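Local coordinates for minor fimbrium subunit Mfa5 (Porphyromonas gingivalis ATCC 33277, PDB 6TO1), which serves as an accessory subunit of the minor fimbriae, pili that mediate biofilm formation and adhesion to host cells and other oral bacteria, at residues A[128-133]-A[154-159]; A[215-220]-A[307-312]; A[242-247]-A[300-305]. All coordinates share one frame; numbering follows the deposited sequence.

Overall arrangement
All three contacts lie in the part of the chain with the von Willebrand factor A fold and its long insertion. Contact 1 is core: strand 126-133 meets helix 143-160 through buried apolar side chains. Contact 2 lies at the surface, where helix 209-220 meets a loop of the insertion. It is polar at Arg217 and Tyr309, with a small Asn218-Leu312 touch. Its helix also packs on strand 126-133, with Met220 CE 3.6 Å from Val129 CG2. Contact 3, partly buried, joins two mostly irregular segments by apolar packing and a water bridge. It is nested within contact 2 and tied to it by the Arg217-Glu304 salt bridge and probably by Tyr242 OH to Leu312 O.

Contact 1 of 3, residues A[128-133]-A[154-159]; sequences VVMVID and QRFVKK
Met130 reaches from strand 126-133 to helix 143-160. It touches Val157 with its sulfur and Phe156 with its terminal methyl. The strand, the helix and strand 170-177 form a beta-alpha-beta unit of the von Willebrand factor A fold. The Met130 side chain leaves the strand with CG beside the backbone N (chi1 -66°). It runs straight through chi2 and then turns at chi3 (70°). The straight part carries SD to the helix, 3.7 Å from Val157 CG2. The turn sends CE to one side, where it lies 4.2 Å from Phe156 CB. CE is also 4.2 Å from Phe156 CD2, at the edge of the ring and near its plane, not over a face. In Val157, with CG1 anti to the backbone N (chi1 166°), CG2 falls beside that N and faces the sulfur. Two conformers of Met130 are modelled, and these details belong to one of them. Ile172, Leu174 and Met233 of the neighbouring strands also touch the methionine. The Phe156 ring goes on to meet Phe397 edge-to-face. At the end of the strand, Asp133 begins the Asp-X-Ser-X-Ser sequence of a metal-ion-dependent adhesion site. Asp133 OD1 is hydrogen-bonded to Ser135 OG, and Ser135 and Ser137 bind the magnesium ion together with Thr207. Between these segments the helix and sheet meet by apolar packing, without a hydrogen bond, through a flexible thioether that can fit between a branched and an aromatic neighbour.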
loop_
_atom_site.group_PDB
_atom_site.type_symbol
_atom_site.label_atom_id
_atom_site.label_comp_id
_atom_site.label_asym_id
_atom_site.label_seq_id
_atom_site.Cartn_x
_atom_site.Cartn_y
_atom_site.Cartn_z
ATOM N N VAL A 128 -12.047 -8.562 17.131
ATOM C CA VAL A 128 -13.411 -8.208 17.526
ATOM C C VAL A 128 -13.856 -9.174 18.604
ATOM O O VAL A 128 -13.663 -10.388 18.462
ATOM C CB VAL A 128 -14.387 -8.285 16.333
ATOM C CG1 VAL A 128 -15.804 -7.949 16.760
ATOM C CG2 VAL A 128 -13.895 -7.409 15.194
ATOM N N VAL A 129 -14.456 -8.652 19.668
ATOM C CA VAL A 129 -15.130 -9.485 20.652
ATOM C C VAL A 129 -16.605 -9.141 20.614
ATOM O O VAL A 129 -16.993 -8.001 20.904
ATOM C CB VAL A 129 -14.604 -9.304 22.089
ATOM C CG1 VAL A 129 -15.330 -10.334 22.992
ATOM C CG2 VAL A 129 -13.110 -9.463 22.160
ATOM N N MET A 130 -17.429 -10.119 20.261
ATOM C CA MET A 130 -18.870 -9.962 20.286
ATOM C C MET A 130 -19.374 -10.407 21.649
ATOM O O MET A 130 -18.952 -11.451 22.162
ATOM C CB MET A 130 -19.521 -10.793 19.186
ATOM C CG MET A 130 -19.177 -10.333 17.785
ATOM S SD MET A 130 -19.904 -11.432 16.553
ATOM C CE MET A 130 -21.653 -11.071 16.702
ATOM N N VAL A 131 -20.280 -9.612 22.223
ATOM C CA VAL A 131 -20.833 -9.838 23.578
ATOM C C VAL A 131 -22.354 -9.805 23.468
ATOM O O VAL A 131 -22.937 -8.741 23.178
ATOM C CB VAL A 131 -20.339 -8.763 24.568
ATOM C CG1 VAL A 131 -20.806 -9.045 25.978
ATOM C CG2 VAL A 131 -18.824 -8.645 24.479
ATOM N N ILE A 132 -23.009 -10.938 23.745
ATOM C CA ILE A 132 -24.445 -11.072 23.511
ATOM C C ILE A 132 -25.176 -11.338 24.827
ATOM O O ILE A 132 -24.873 -12.297 25.539
ATOM C CB ILE A 132 -24.769 -12.166 22.471
ATOM C CG1 ILE A 132 -23.901 -11.977 21.218
ATOM C CG2 ILE A 132 -26.266 -12.136 22.094
ATOM C CD1 ILE A 132 -24.229 -12.924 20.064
ATOM N N ASP A 133 -26.162 -10.479 25.110
ATOM C CA ASP A 133 -27.128 -10.587 26.207
ATOM C C ASP A 133 -28.078 -11.750 25.943
ATOM O O ASP A 133 -28.831 -11.710 24.971
ATOM C CB ASP A 133 -27.844 -9.242 26.221
ATOM C CG ASP A 133 -28.865 -9.073 27.314
ATOM O OD1 ASP A 133 -29.277 -10.035 27.996
ATOM O OD2 ASP A 133 -29.283 -7.906 27.462
ATOM N N GLN A 154 -25.116 -14.015 13.651
ATOM C CA GLN A 154 -24.552 -14.862 12.607
ATOM C C GLN A 154 -24.244 -14.056 11.359
ATOM O O GLN A 154 -23.192 -14.239 10.736
ATOM C CB GLN A 154 -25.511 -15.994 12.296
ATOM C CG GLN A 154 -25.630 -16.962 13.432
ATOM C CD GLN A 154 -26.617 -18.042 13.110
ATOM O OE1 GLN A 154 -26.249 -19.090 12.580
ATOM N NE2 GLN A 154 -27.884 -17.797 13.420
ATOM N N ARG A 155 -25.141 -13.149 10.984
ATOM C CA ARG A 155 -24.895 -12.308 9.825
ATOM C C ARG A 155 -23.637 -11.473 10.006
ATOM O O ARG A 155 -22.866 -11.307 9.054
ATOM C CB ARG A 155 -26.110 -11.429 9.551
ATOM C CG ARG A 155 -25.939 -10.607 8.278
ATOM C CD ARG A 155 -27.032 -9.546 8.115
ATOM N NE ARG A 155 -26.613 -8.498 7.181
ATOM C CZ ARG A 155 -27.004 -8.420 5.912
ATOM N NH1 ARG A 155 -27.828 -9.331 5.409
ATOM N NH2 ARG A 155 -26.565 -7.432 5.141
ATOM N N PHE A 156 -23.421 -10.933 11.215
ATOM C CA PHE A 156 -22.225 -10.140 11.478
ATOM C C PHE A 156 -20.963 -10.993 11.350
ATOM O O PHE A 156 -19.959 -10.561 10.770
ATOM C CB PHE A 156 -22.282 -9.522 12.890
ATOM C CG PHE A 156 -23.447 -8.600 13.126
ATOM C CD1 PHE A 156 -24.068 -7.945 12.074
ATOM C CD2 PHE A 156 -23.907 -8.373 14.410
ATOM C CE1 PHE A 156 -25.132 -7.091 12.308
ATOM C CE2 PHE A 156 -24.975 -7.516 14.649
ATOM C CZ PHE A 156 -25.596 -6.886 13.599
ATOM N N VAL A 157 -20.980 -12.196 11.934
ATOM C CA VAL A 157 -19.823 -13.083 11.827
ATOM C C VAL A 157 -19.473 -13.316 10.363
ATOM O O VAL A 157 -18.319 -13.174 9.950
ATOM C CB VAL A 157 -20.091 -14.408 12.560
ATOM C CG1 VAL A 157 -19.070 -15.446 12.168
ATOM C CG2 VAL A 157 -20.097 -14.168 14.085
ATOM N N LYS A 158 -20.466 -13.672 9.562
ATOM C CA LYS A 158 -20.210 -13.987 8.160
ATOM C C LYS A 158 -19.770 -12.773 7.362
ATOM O O LYS A 158 -18.969 -12.907 6.437
ATOM C CB LYS A 158 -21.466 -14.589 7.550
ATOM C CG LYS A 158 -21.844 -15.918 8.173
ATOM C CD LYS A 158 -23.177 -16.403 7.628
ATOM C CE LYS A 158 -23.637 -17.681 8.299
ATOM N NZ LYS A 158 -25.062 -17.980 7.959
ATOM N N LYS A 159 -20.281 -11.589 7.698
ATOM C CA LYS A 159 -19.861 -10.368 7.031
ATOM C C LYS A 159 -18.420 -10.006 7.358
ATOM O O LYS A 159 -17.671 -9.549 6.484
ATOM C CB LYS A 159 -20.825 -9.243 7.427
ATOM C CG LYS A 159 -20.747 -8.022 6.574
ATOM C CD LYS A 159 -21.710 -6.972 7.096
ATOM C CE LYS A 159 -23.088 -7.114 6.480
ATOM N NZ LYS A 159 -23.967 -5.998 6.951
#

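Contact 2 of 3, residues A[215-220]-A[307-312]; sequences MARNIM and FDYSNL
Arg217 and Tyr309 meet at their polar ends, yet each has its stronger partner elsewhere, on the same carboxylate. Arg217 NH1 stands 3.5 Å from Tyr309 OH, which lies at the edge of the guanidinium near its plane. The two side chains cross at about a right angle, with their flat groups 60° apart. Glu347 forms a salt bridge with Arg217 NE through OE2 and a hydrogen bond with Tyr309 OH through OE1. Glu304 pairs with Arg217 NH1, and Lys214 makes a cation-pi contact with the Tyr309 ring. Arg217 reaches this group through a bend at chi3 (-60°); it has two modelled conformers, one described here. Phe307 CB lies 3.7 Å above one face of the Tyr309 ring, toward its rim. Beside this pair, Asn218 ND2 and Leu312 CD1 approach from opposite directions to 3.8 Å. The loop carries an Asx turn: Asp308 OD1 accepts Ser310 N at 2.9 Å with an angle of 162°. Ser310 OG also donates to this oxygen, from the syn side; the backbone N comes from the anti side; both are tilted out of the carboxylate plane. The contact joins helix 209-220 to a loop of the insertion. Its chemistry implies an attachment made largely through one shared acid, Glu347, with Glu304 as a second partner of Arg217. The two acids probably balance Arg217 and also offset the nearby like charge of Lys214.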
loop_
_atom_site.group_PDB
_atom_site.type_symbol
_atom_site.label_atom_id
_atom_site.label_comp_id
_atom_site.label_asym_id
_atom_site.label_seq_id
_atom_site.Cartn_x
_atom_site.Cartn_y
_atom_site.Cartn_z
ATOM N N MET A 215 -15.385 -9.743 30.711
ATOM C CA MET A 215 -14.820 -10.891 30.006
ATOM C C MET A 215 -14.263 -10.494 28.639
ATOM O O MET A 215 -13.200 -10.984 28.221
ATOM C CB MET A 215 -15.872 -11.985 29.866
ATOM C CG MET A 215 -15.283 -13.226 29.226
ATOM S SD MET A 215 -16.443 -14.570 29.199
ATOM C CE MET A 215 -16.163 -15.211 30.861
ATOM N N ALA A 216 -14.969 -9.621 27.924
ATOM C CA ALA A 216 -14.456 -9.087 26.669
ATOM C C ALA A 216 -13.119 -8.372 26.862
ATOM O O ALA A 216 -12.210 -8.514 26.036
ATOM C CB ALA A 216 -15.493 -8.139 26.062
ATOM N N ARG A 217 -12.975 -7.602 27.952
ATOM C CA ARG A 217 -11.699 -6.944 28.210
ATOM C C ARG A 217 -10.608 -7.971 28.511
ATOM O O ARG A 217 -9.465 -7.814 28.071
ATOM C CB ARG A 217 -11.817 -5.947 29.364
ATOM C CG ARG A 217 -12.732 -4.803 29.095
ATOM C CD ARG A 217 -12.425 -3.623 30.008
ATOM N NE ARG A 217 -12.543 -3.915 31.430
ATOM C CZ ARG A 217 -11.545 -3.830 32.305
ATOM N NH1 ARG A 217 -11.777 -4.059 33.586
ATOM N NH2 ARG A 217 -10.313 -3.522 31.912
ATOM N N ASN A 218 -10.950 -9.037 29.234
ATOM C CA ASN A 218 -9.979 -10.078 29.513
ATOM C C ASN A 218 -9.517 -10.730 28.217
ATOM O O ASN A 218 -8.320 -10.981 28.024
ATOM C CB ASN A 218 -10.569 -11.148 30.432
ATOM C CG ASN A 218 -10.652 -10.713 31.898
ATOM O OD1 ASN A 218 -10.172 -9.654 32.302
ATOM N ND2 ASN A 218 -11.260 -11.566 32.698
ATOM N N ILE A 219 -10.461 -11.021 27.327
ATOM C CA ILE A 219 -10.121 -11.641 26.056
ATOM C C ILE A 219 -9.295 -10.694 25.203
ATOM O O ILE A 219 -8.298 -11.097 24.602
ATOM C CB ILE A 219 -11.399 -12.076 25.322
ATOM C CG1 ILE A 219 -12.027 -13.259 26.053
ATOM C CG2 ILE A 219 -11.086 -12.471 23.880
ATOM C CD1 ILE A 219 -13.432 -13.587 25.630
ATOM N N MET A 220 -9.698 -9.429 25.129
ATOM C CA MET A 220 -9.003 -8.472 24.279
ATOM C C MET A 220 -7.596 -8.172 24.768
ATOM O O MET A 220 -6.747 -7.763 23.962
ATOM C CB MET A 220 -9.809 -7.179 24.194
ATOM C CG MET A 220 -9.302 -6.256 23.097
ATOM S SD MET A 220 -9.735 -6.900 21.453
ATOM C CE MET A 220 -11.436 -6.400 21.265
ATOM N N PHE A 307 -13.729 -2.146 41.784
ATOM C CA PHE A 307 -14.555 -3.320 41.562
ATOM C C PHE A 307 -13.843 -4.587 41.999
ATOM O O PHE A 307 -12.631 -4.743 41.804
ATOM C CB PHE A 307 -14.972 -3.447 40.097
ATOM C CG PHE A 307 -15.936 -2.399 39.656
ATOM C CD1 PHE A 307 -17.252 -2.427 40.067
ATOM C CD2 PHE A 307 -15.523 -1.363 38.831
ATOM C CE1 PHE A 307 -18.146 -1.420 39.651
ATOM C CE2 PHE A 307 -16.383 -0.396 38.418
ATOM C CZ PHE A 307 -17.715 -0.428 38.823
ATOM N N ASP A 308 -14.600 -5.500 42.589
ATOM C CA ASP A 308 -14.079 -6.807 42.951
ATOM C C ASP A 308 -14.347 -7.753 41.788
ATOM O O ASP A 308 -15.486 -8.161 41.551
ATOM C CB ASP A 308 -14.698 -7.319 44.248
ATOM C CG ASP A 308 -14.107 -8.641 44.695
ATOM O OD1 ASP A 308 -13.240 -9.220 43.996
ATOM O OD2 ASP A 308 -14.549 -9.101 45.764
ATOM N N TYR A 309 -13.284 -8.105 41.073
ATOM C CA TYR A 309 -13.373 -9.010 39.941
ATOM C C TYR A 309 -12.883 -10.414 40.276
ATOM O O TYR A 309 -12.791 -11.258 39.380
ATOM C CB TYR A 309 -12.540 -8.488 38.784
ATOM C CG TYR A 309 -12.907 -7.143 38.188
ATOM C CD1 TYR A 309 -14.085 -6.967 37.462
ATOM C CD2 TYR A 309 -12.037 -6.074 38.290
ATOM C CE1 TYR A 309 -14.386 -5.736 36.865
ATOM C CE2 TYR A 309 -12.317 -4.845 37.691
ATOM C CZ TYR A 309 -13.490 -4.694 36.971
ATOM O OH TYR A 309 -13.757 -3.491 36.396
ATOM N N SER A 310 -12.585 -10.688 41.543
ATOM C CA SER A 310 -11.957 -11.963 41.913
ATOM C C SER A 310 -12.808 -13.166 41.528
ATOM O O SER A 310 -12.265 -14.230 41.206
ATOM C CB SER A 310 -11.662 -11.963 43.414
ATOM O OG SER A 310 -12.865 -11.983 44.180
ATOM N N ASN A 311 -14.129 -13.012 41.542
ATOM C CA ASN A 311 -15.098 -14.007 41.086
ATOM C C ASN A 311 -15.915 -13.370 39.970
ATOM O O ASN A 311 -16.736 -12.489 40.239
ATOM C CB ASN A 311 -16.004 -14.428 42.238
ATOM C CG ASN A 311 -17.124 -15.321 41.797
ATOM O OD1 ASN A 311 -17.187 -15.750 40.645
ATOM N ND2 ASN A 311 -18.021 -15.623 42.713
ATOM N N LEU A 312 -15.696 -13.804 38.724
ATOM C CA LEU A 312 -16.394 -13.191 37.591
ATOM C C LEU A 312 -17.887 -13.534 37.528
ATOM O O LEU A 312 -18.592 -12.979 36.672
ATOM C CB LEU A 312 -15.717 -13.585 36.289
ATOM C CG LEU A 312 -14.331 -12.977 36.082
ATOM C CD1 LEU A 312 -13.822 -13.490 34.727
ATOM C CD2 LEU A 312 -14.324 -11.466 36.152
#

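Contact 3 of 3, residues A[242-247]-A[300-305]; sequences YPVKNV and RNLPES
No ring or side-chain amide carries the contacts of Val244 with Leu302 and of Lys245 with Ser305; the flat group that takes part is the backbone carbonyl of Ser305. Nearby, the ring of Tyr242 meets His208 with the planes at about 55°, and it also packs on Tyr309. Both segments lie in irregular chain of the long insertion between strands 227-234 and 357-362 of the von Willebrand factor A fold; 300-305 ends in the start of a short 3-10 turn at Glu304 and Ser305. This insertion holds its own small mixed sheet. The first segment follows strand 227-234, and the second follows strand 296-298. Val244 and Leu302 form the apolar half of the contact. Their side chains cross at about a right angle, with Val244 CG2 4.2 Å from Leu302 CD1. Leu302 has CG beside its backbone N and a straight chi2 (179°), so that CD1 is carried out toward the valine. Asp251 borders both residues, and Tyr338 and Lys306 also touch Val244. The backbone N of Leu302 is hydrogen-bonded to Asn346 of helix 340-353, which ties this loop to that helix. Backbone hydrogen bonds between Pro243 and Asp308 and between Lys245 and Lys306 hold the first segment alongside the residues just after the second. The polar half lies nearer the surface. Lys245 is extended beyond CG, and its CD passes 3.7 Å from Ser305 O. Its amino group runs on past that oxygen, and a water completes the link. The water accepts from Lys245 NZ at 2.9 Å and donates to Ser305 O at 2.9 Å. It meets the carbonyl with a C-O-water angle of about 120°.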
loop_
_atom_site.group_PDB
_atom_site.type_symbol
_atom_site.label_atom_id
_atom_site.label_comp_id
_atom_site.label_asym_id
_atom_site.label_seq_id
_atom_site.Cartn_x
_atom_site.Cartn_y
_atom_site.Cartn_z
ATOM N N TYR A 242 -20.839 -6.234 39.490
ATOM C CA TYR A 242 -19.867 -6.715 40.448
ATOM C C TYR A 242 -19.869 -5.862 41.715
ATOM O O TYR A 242 -20.167 -4.659 41.673
ATOM C CB TYR A 242 -18.450 -6.700 39.852
ATOM C CG TYR A 242 -18.246 -7.725 38.764
ATOM C CD1 TYR A 242 -18.592 -9.060 38.980
ATOM C CD2 TYR A 242 -17.725 -7.361 37.525
ATOM C CE1 TYR A 242 -18.423 -9.999 38.001
ATOM C CE2 TYR A 242 -17.549 -8.300 36.523
ATOM C CZ TYR A 242 -17.915 -9.619 36.771
ATOM O OH TYR A 242 -17.751 -10.561 35.799
ATOM N N PRO A 243 -19.446 -6.454 42.829
ATOM C CA PRO A 243 -19.358 -5.700 44.080
ATOM C C PRO A 243 -18.359 -4.562 44.002
ATOM O O PRO A 243 -17.356 -4.625 43.286
ATOM C CB PRO A 243 -18.891 -6.746 45.102
ATOM C CG PRO A 243 -19.192 -8.069 44.490
ATOM C CD PRO A 243 -19.090 -7.876 43.003
ATOM N N VAL A 244 -18.634 -3.536 44.783
ATOM C CA VAL A 244 -17.767 -2.376 44.924
ATOM C C VAL A 244 -16.977 -2.525 46.225
ATOM O O VAL A 244 -17.564 -2.678 47.300
ATOM C CB VAL A 244 -18.589 -1.081 44.932
ATOM C CG1 VAL A 244 -17.704 0.118 45.262
ATOM C CG2 VAL A 244 -19.320 -0.856 43.601
ATOM N N LYS A 245 -15.660 -2.421 46.131
ATOM C CA LYS A 245 -14.778 -2.564 47.282
ATOM C C LYS A 245 -14.805 -1.320 48.144
ATOM O O LYS A 245 -14.863 -0.191 47.633
ATOM C CB LYS A 245 -13.340 -2.814 46.826
ATOM C CG LYS A 245 -13.157 -4.047 46.008
ATOM C CD LYS A 245 -11.652 -4.206 45.719
ATOM C CE LYS A 245 -11.291 -5.617 45.333
ATOM N NZ LYS A 245 -9.805 -5.772 45.153
ATOM N N ASN A 246 -14.793 -1.545 49.462
ATOM C CA ASN A 246 -14.799 -0.476 50.458
ATOM C C ASN A 246 -15.811 0.598 50.100
ATOM O O ASN A 246 -15.502 1.788 50.025
ATOM C CB ASN A 246 -13.410 0.131 50.615
ATOM C CG ASN A 246 -12.384 -0.889 51.025
ATOM O OD1 ASN A 246 -11.365 -1.070 50.357
ATOM N ND2 ASN A 246 -12.657 -1.579 52.120
ATOM N N VAL A 247 -17.056 0.167 49.897
ATOM C CA VAL A 247 -18.052 1.067 49.338
ATOM C C VAL A 247 -18.383 2.162 50.343
ATOM O O VAL A 247 -18.458 1.927 51.564
ATOM C CB VAL A 247 -19.301 0.276 48.913
ATOM C CG1 VAL A 247 -19.956 -0.401 50.140
ATOM C CG2 VAL A 247 -20.269 1.176 48.157
ATOM N N ARG A 300 -20.954 6.060 37.436
ATOM C CA ARG A 300 -20.402 5.379 36.272
ATOM C C ARG A 300 -18.945 5.758 36.032
ATOM O O ARG A 300 -18.390 5.400 34.993
ATOM C CB ARG A 300 -21.240 5.641 35.008
ATOM C CG ARG A 300 -21.480 7.085 34.679
ATOM C CD ARG A 300 -22.205 7.180 33.327
ATOM N NE ARG A 300 -22.522 8.551 32.963
ATOM C CZ ARG A 300 -23.716 9.122 33.122
ATOM N NH1 ARG A 300 -24.727 8.442 33.644
ATOM N NH2 ARG A 300 -23.878 10.396 32.779
ATOM N N ASN A 301 -18.299 6.452 36.978
ATOM C CA ASN A 301 -16.911 6.860 36.796
ATOM C C ASN A 301 -16.037 6.444 37.962
ATOM O O ASN A 301 -15.085 7.140 38.322
ATOM C CB ASN A 301 -16.816 8.366 36.591
ATOM C CG ASN A 301 -17.269 9.179 37.822
ATOM O OD1 ASN A 301 -18.082 8.744 38.636
ATOM N ND2 ASN A 301 -16.756 10.391 37.923
ATOM N N LEU A 302 -16.302 5.281 38.552
ATOM C CA LEU A 302 -15.405 4.772 39.570
ATOM C C LEU A 302 -14.107 4.294 38.935
ATOM O O LEU A 302 -14.099 3.816 37.793
ATOM C CB LEU A 302 -16.027 3.615 40.327
ATOM C CG LEU A 302 -17.364 3.816 41.026
ATOM C CD1 LEU A 302 -17.762 2.505 41.688
ATOM C CD2 LEU A 302 -17.213 4.907 42.046
ATOM N N PRO A 303 -13.005 4.349 39.670
ATOM C CA PRO A 303 -11.787 3.690 39.191
ATOM C C PRO A 303 -11.944 2.178 39.121
ATOM O O PRO A 303 -12.722 1.565 39.853
ATOM C CB PRO A 303 -10.721 4.096 40.223
ATOM C CG PRO A 303 -11.477 4.474 41.442
ATOM C CD PRO A 303 -12.835 4.976 40.999
ATOM N N GLU A 304 -11.156 1.568 38.242
ATOM C CA GLU A 304 -11.178 0.116 38.100
ATOM C C GLU A 304 -10.822 -0.602 39.399
ATOM O O GLU A 304 -11.323 -1.702 39.655
ATOM C CB GLU A 304 -10.228 -0.263 36.951
ATOM C CG GLU A 304 -10.256 -1.727 36.575
ATOM C CD GLU A 304 -9.353 -2.017 35.399
ATOM O OE1 GLU A 304 -8.631 -1.095 34.974
ATOM O OE2 GLU A 304 -9.392 -3.146 34.887
ATOM N N SER A 305 -9.984 0.004 40.247
ATOM C CA SER A 305 -9.622 -0.616 41.514
ATOM C C SER A 305 -10.795 -0.720 42.485
ATOM O O SER A 305 -10.701 -1.453 43.485
ATOM C CB SER A 305 -8.473 0.179 42.155
ATOM O OG SER A 305 -8.899 1.495 42.467
HETATM O O HOH W 1 -8.852 -3.636 43.468
#